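Local coordinates for protein phosphodiesterase (Salpingoeca rosetta, PDB 7CJ3) that carries retinal within a bacteriorhodopsin-like bundle of membrane-spanning helices, as the transmembrane domain of a protein named phosphodiesterase, at residues L197-M202 with E228-W233. Sequence-based numbering, arbitrary orientation.
Sequences LHMWGM and EIVMSW. With OLC ((2R)-2,3-dihydroxypropyl (9Z)-octadec-9-enoate), chain N; OLC ((2R)-2,3-dihydroxypropyl (9Z)-octadec-9-enoate), chain O; RET (retinal), chain K.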
# COMPACT_ATOMS: atom_id res chain seq x y z
N LEU B 197 -17.25 -22.09 -3.23
CA LEU B 197 -17.18 -23.57 -3.07
C LEU B 197 -16.49 -24.15 -4.30
O LEU B 197 -15.61 -25.03 -4.13
CB LEU B 197 -18.58 -24.16 -2.90
CG LEU B 197 -19.05 -24.43 -1.46
CD1 LEU B 197 -20.53 -24.76 -1.42
CD2 LEU B 197 -18.22 -25.54 -0.80
N HIS B 198 -16.90 -23.69 -5.49
CA HIS B 198 -16.38 -24.17 -6.79
C HIS B 198 -14.96 -23.64 -7.00
O HIS B 198 -14.13 -24.40 -7.55
CB HIS B 198 -17.32 -23.82 -7.94
CG HIS B 198 -18.43 -24.80 -8.09
ND1 HIS B 198 -19.63 -24.67 -7.43
CD2 HIS B 198 -18.51 -25.93 -8.84
CE1 HIS B 198 -20.42 -25.68 -7.80
NE2 HIS B 198 -19.75 -26.47 -8.65
N MET B 199 -14.69 -22.41 -6.57
CA MET B 199 -13.30 -21.86 -6.59
C MET B 199 -12.40 -22.76 -5.74
O MET B 199 -11.30 -23.12 -6.23
CB MET B 199 -13.24 -20.44 -6.02
CG MET B 199 -11.86 -19.85 -6.07
SD MET B 199 -10.88 -20.08 -4.54
CE MET B 199 -12.04 -19.47 -3.31
N TRP B 200 -12.85 -23.08 -4.52
CA TRP B 200 -12.15 -23.97 -3.55
C TRP B 200 -11.91 -25.32 -4.25
O TRP B 200 -10.76 -25.80 -4.23
CB TRP B 200 -12.95 -24.07 -2.24
CG TRP B 200 -12.20 -24.74 -1.12
CD1 TRP B 200 -12.13 -26.07 -0.86
CD2 TRP B 200 -11.39 -24.10 -0.11
NE1 TRP B 200 -11.34 -26.31 0.23
CE2 TRP B 200 -10.85 -25.13 0.70
CE3 TRP B 200 -11.05 -22.78 0.18
CZ2 TRP B 200 -10.00 -24.87 1.76
CZ3 TRP B 200 -10.21 -22.52 1.25
CH2 TRP B 200 -9.70 -23.56 2.02
N GLY B 201 -12.91 -25.84 -4.95
CA GLY B 201 -12.86 -27.10 -5.71
C GLY B 201 -11.71 -27.17 -6.70
O GLY B 201 -10.92 -28.13 -6.64
N MET B 202 -11.62 -26.19 -7.60
CA MET B 202 -10.71 -26.25 -8.78
C MET B 202 -9.25 -26.13 -8.33
O MET B 202 -8.39 -26.79 -8.95
CB MET B 202 -11.06 -25.19 -9.84
CG MET B 202 -10.81 -23.76 -9.41
SD MET B 202 -10.94 -22.59 -10.81
CE MET B 202 -12.71 -22.65 -11.14
N GLU B 228 -6.86 -17.14 0.90
CA GLU B 228 -6.76 -15.67 0.80
C GLU B 228 -8.10 -15.10 0.30
O GLU B 228 -8.57 -14.11 0.91
CB GLU B 228 -5.62 -15.29 -0.14
CG GLU B 228 -5.19 -13.84 -0.02
CD GLU B 228 -5.95 -12.81 -0.84
OE1 GLU B 228 -5.88 -11.65 -0.42
OE2 GLU B 228 -6.59 -13.14 -1.89
N ILE B 229 -8.67 -15.70 -0.76
CA ILE B 229 -9.89 -15.25 -1.48
C ILE B 229 -11.09 -15.33 -0.53
O ILE B 229 -11.86 -14.35 -0.42
CB ILE B 229 -10.05 -16.08 -2.78
CG1 ILE B 229 -8.95 -15.69 -3.79
CG2 ILE B 229 -11.44 -15.94 -3.40
CD1 ILE B 229 -8.70 -16.71 -4.86
N VAL B 230 -11.19 -16.44 0.21
CA VAL B 230 -12.28 -16.69 1.19
C VAL B 230 -12.18 -15.67 2.33
O VAL B 230 -13.22 -15.06 2.70
CB VAL B 230 -12.22 -18.15 1.69
CG1 VAL B 230 -13.16 -18.39 2.88
CG2 VAL B 230 -12.52 -19.13 0.56
N MET B 231 -10.98 -15.43 2.87
CA MET B 231 -10.85 -14.51 4.02
C MET B 231 -11.21 -13.11 3.53
O MET B 231 -12.16 -12.53 4.09
CB MET B 231 -9.44 -14.58 4.62
CG MET B 231 -8.99 -13.42 5.48
SD MET B 231 -9.40 -13.60 7.24
CE MET B 231 -9.84 -11.92 7.71
N SER B 232 -10.54 -12.62 2.48
CA SER B 232 -10.63 -11.22 1.98
C SER B 232 -12.01 -10.91 1.38
O SER B 232 -12.59 -9.92 1.77
CB SER B 232 -9.54 -10.94 0.99
OG SER B 232 -9.53 -11.87 -0.07
N TRP B 233 -12.52 -11.74 0.47
CA TRP B 233 -13.74 -11.45 -0.33
C TRP B 233 -14.96 -11.45 0.58
O TRP B 233 -15.98 -10.82 0.23
CB TRP B 233 -13.95 -12.46 -1.45
CG TRP B 233 -13.01 -12.37 -2.62
CD1 TRP B 233 -11.69 -12.04 -2.62
CD2 TRP B 233 -13.34 -12.70 -3.98
NE1 TRP B 233 -11.18 -12.13 -3.89
CE2 TRP B 233 -12.17 -12.53 -4.74
CE3 TRP B 233 -14.51 -13.14 -4.61
CZ2 TRP B 233 -12.14 -12.78 -6.11
CZ3 TRP B 233 -14.48 -13.38 -5.96
CH2 TRP B 233 -13.31 -13.20 -6.70
C18 OLC N . -19.72 -15.54 4.94
C10 OLC N . -14.58 -23.49 1.40
C9 OLC N . -14.18 -24.75 1.66
C17 OLC N . -19.32 -17.01 4.89
C11 OLC N . -15.99 -22.98 1.43
C8 OLC N . -15.04 -25.92 2.01
C24 OLC N . -8.82 -32.96 -1.87
C16 OLC N . -18.60 -17.49 3.61
C12 OLC N . -16.02 -21.51 1.77
C7 OLC N . -14.33 -27.23 1.67
C15 OLC N . -18.64 -19.02 3.44
C13 OLC N . -17.32 -21.11 2.54
C6 OLC N . -15.30 -28.34 1.26
C14 OLC N . -17.36 -19.57 2.80
C5 OLC N . -15.83 -28.31 -0.20
C4 OLC N . -14.86 -28.70 -1.37
C3 OLC N . -13.56 -29.44 -0.98
C2 OLC N . -12.43 -29.43 -2.03
C21 OLC N . -8.59 -30.44 -1.45
C1 OLC N . -11.05 -29.64 -1.35
C22 OLC N . -7.89 -31.83 -1.44
O19 OLC N . -10.86 -29.21 -0.20
O25 OLC N . -8.03 -34.10 -2.15
O23 OLC N . -6.69 -31.85 -2.26
O20 OLC N . -9.93 -30.38 -1.99
C18 OLC O . -30.26 -17.08 2.65
C10 OLC O . -25.65 -22.23 -2.46
C9 OLC O . -24.97 -23.04 -3.28
C17 OLC O . -30.74 -18.40 2.05
C11 OLC O . -25.80 -22.42 -0.98
C8 OLC O . -24.29 -24.30 -2.82
C24 OLC O . -24.63 -32.82 -5.08
C16 OLC O . -29.69 -18.93 1.07
C12 OLC O . -27.06 -21.69 -0.52
C7 OLC O . -23.50 -24.96 -3.96
C15 OLC O . -29.38 -20.43 1.23
C13 OLC O . -26.85 -20.66 0.59
C6 OLC O . -23.37 -26.44 -3.62
C14 OLC O . -27.93 -20.73 1.69
C5 OLC O . -22.10 -27.11 -4.11
C4 OLC O . -22.00 -27.02 -5.61
C3 OLC O . -23.03 -27.83 -6.40
C2 OLC O . -22.99 -29.35 -6.11
C21 OLC O . -23.47 -32.74 -7.31
C1 OLC O . -23.42 -30.19 -7.31
C22 OLC O . -23.33 -33.15 -5.83
O19 OLC O . -24.28 -29.79 -8.08
O25 OLC O . -24.36 -32.23 -3.80
O23 OLC O . -22.99 -34.55 -5.72
O20 OLC O . -22.82 -31.50 -7.57
C1 RET K . -22.05 -7.79 -2.35
C2 RET K . -23.58 -7.73 -2.29
C3 RET K . -24.17 -8.51 -1.21
C4 RET K . -23.75 -9.96 -1.29
C5 RET K . -22.34 -10.20 -1.78
C6 RET K . -21.50 -9.20 -2.15
C7 RET K . -20.09 -9.52 -2.39
C8 RET K . -19.08 -8.71 -2.91
C9 RET K . -17.78 -9.10 -3.35
C10 RET K . -16.86 -8.17 -3.91
C11 RET K . -15.50 -8.37 -4.21
C12 RET K . -14.55 -7.45 -4.64
C13 RET K . -13.21 -7.70 -4.99
C14 RET K . -12.42 -6.70 -5.50
C15 RET K . -11.25 -6.88 -6.36
C16 RET K . -21.70 -7.27 -3.76
C17 RET K . -21.49 -6.82 -1.30
C18 RET K . -22.00 -11.67 -1.80
C19 RET K . -17.31 -10.51 -3.23
C20 RET K . -12.67 -9.08 -4.75
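Met199 and Ile229 meet where two neighbouring helices of the retinal-binding bundle, 178-207 and 219-233, run nearly antiparallel. Their local axes are inclined at 158° and come no closer than 10.9 Å, so side chains rather than backbones bridge the gap. The bridge is entirely apolar. Met199 sends CG anti to its backbone N (chi1 -178°), then bends at both later torsions, which brings the terminal CE methyl against Ile229 CG2 at 3.6 Å. The same methyl also meets Val230 CG2, at 3.9 Å, and thus touches two consecutive residues of the facing helix. Val230 CG2 is shared in turn: Trp200 CE3 lies 4.0 Å from it, the methyl approaching the indole obliquely while the two side chains cross at about a right angle.

Lipid contacts extend the packing outward. The (2R)-2,3-dihydroxypropyl (9Z)-octadec-9-enoate molecule of chain N lays its C9 over one face of the Trp200 ring, and the indole NE1 donates a hydrogen bond of 3.0 Å to its ester carbonyl O19, bent to 135° at the hydrogen. Arg226 adds a cation-pi contact to this indole.

On the inner side, Ile229 CG2 has a second role. It sits over the centre of one face of the Trp233 ring, while retinal C20 lies against the opposite face, 3.5 Å from Trp233 CE2. Within helix 219-233, Ser232 OG donates to Glu228 O at 2.6 Å; that carbonyl also accepts from Ser232 N, the two donors arriving from opposite faces of its plane.

The chemistry implies an apolar helix-helix contact: van der Waals packing joins the two segments directly, the hydrogen bonds described here run to the lipid and within helix 219-233, and Ile229 connects the methionine contact with Trp233, a residue of the retinal pocket.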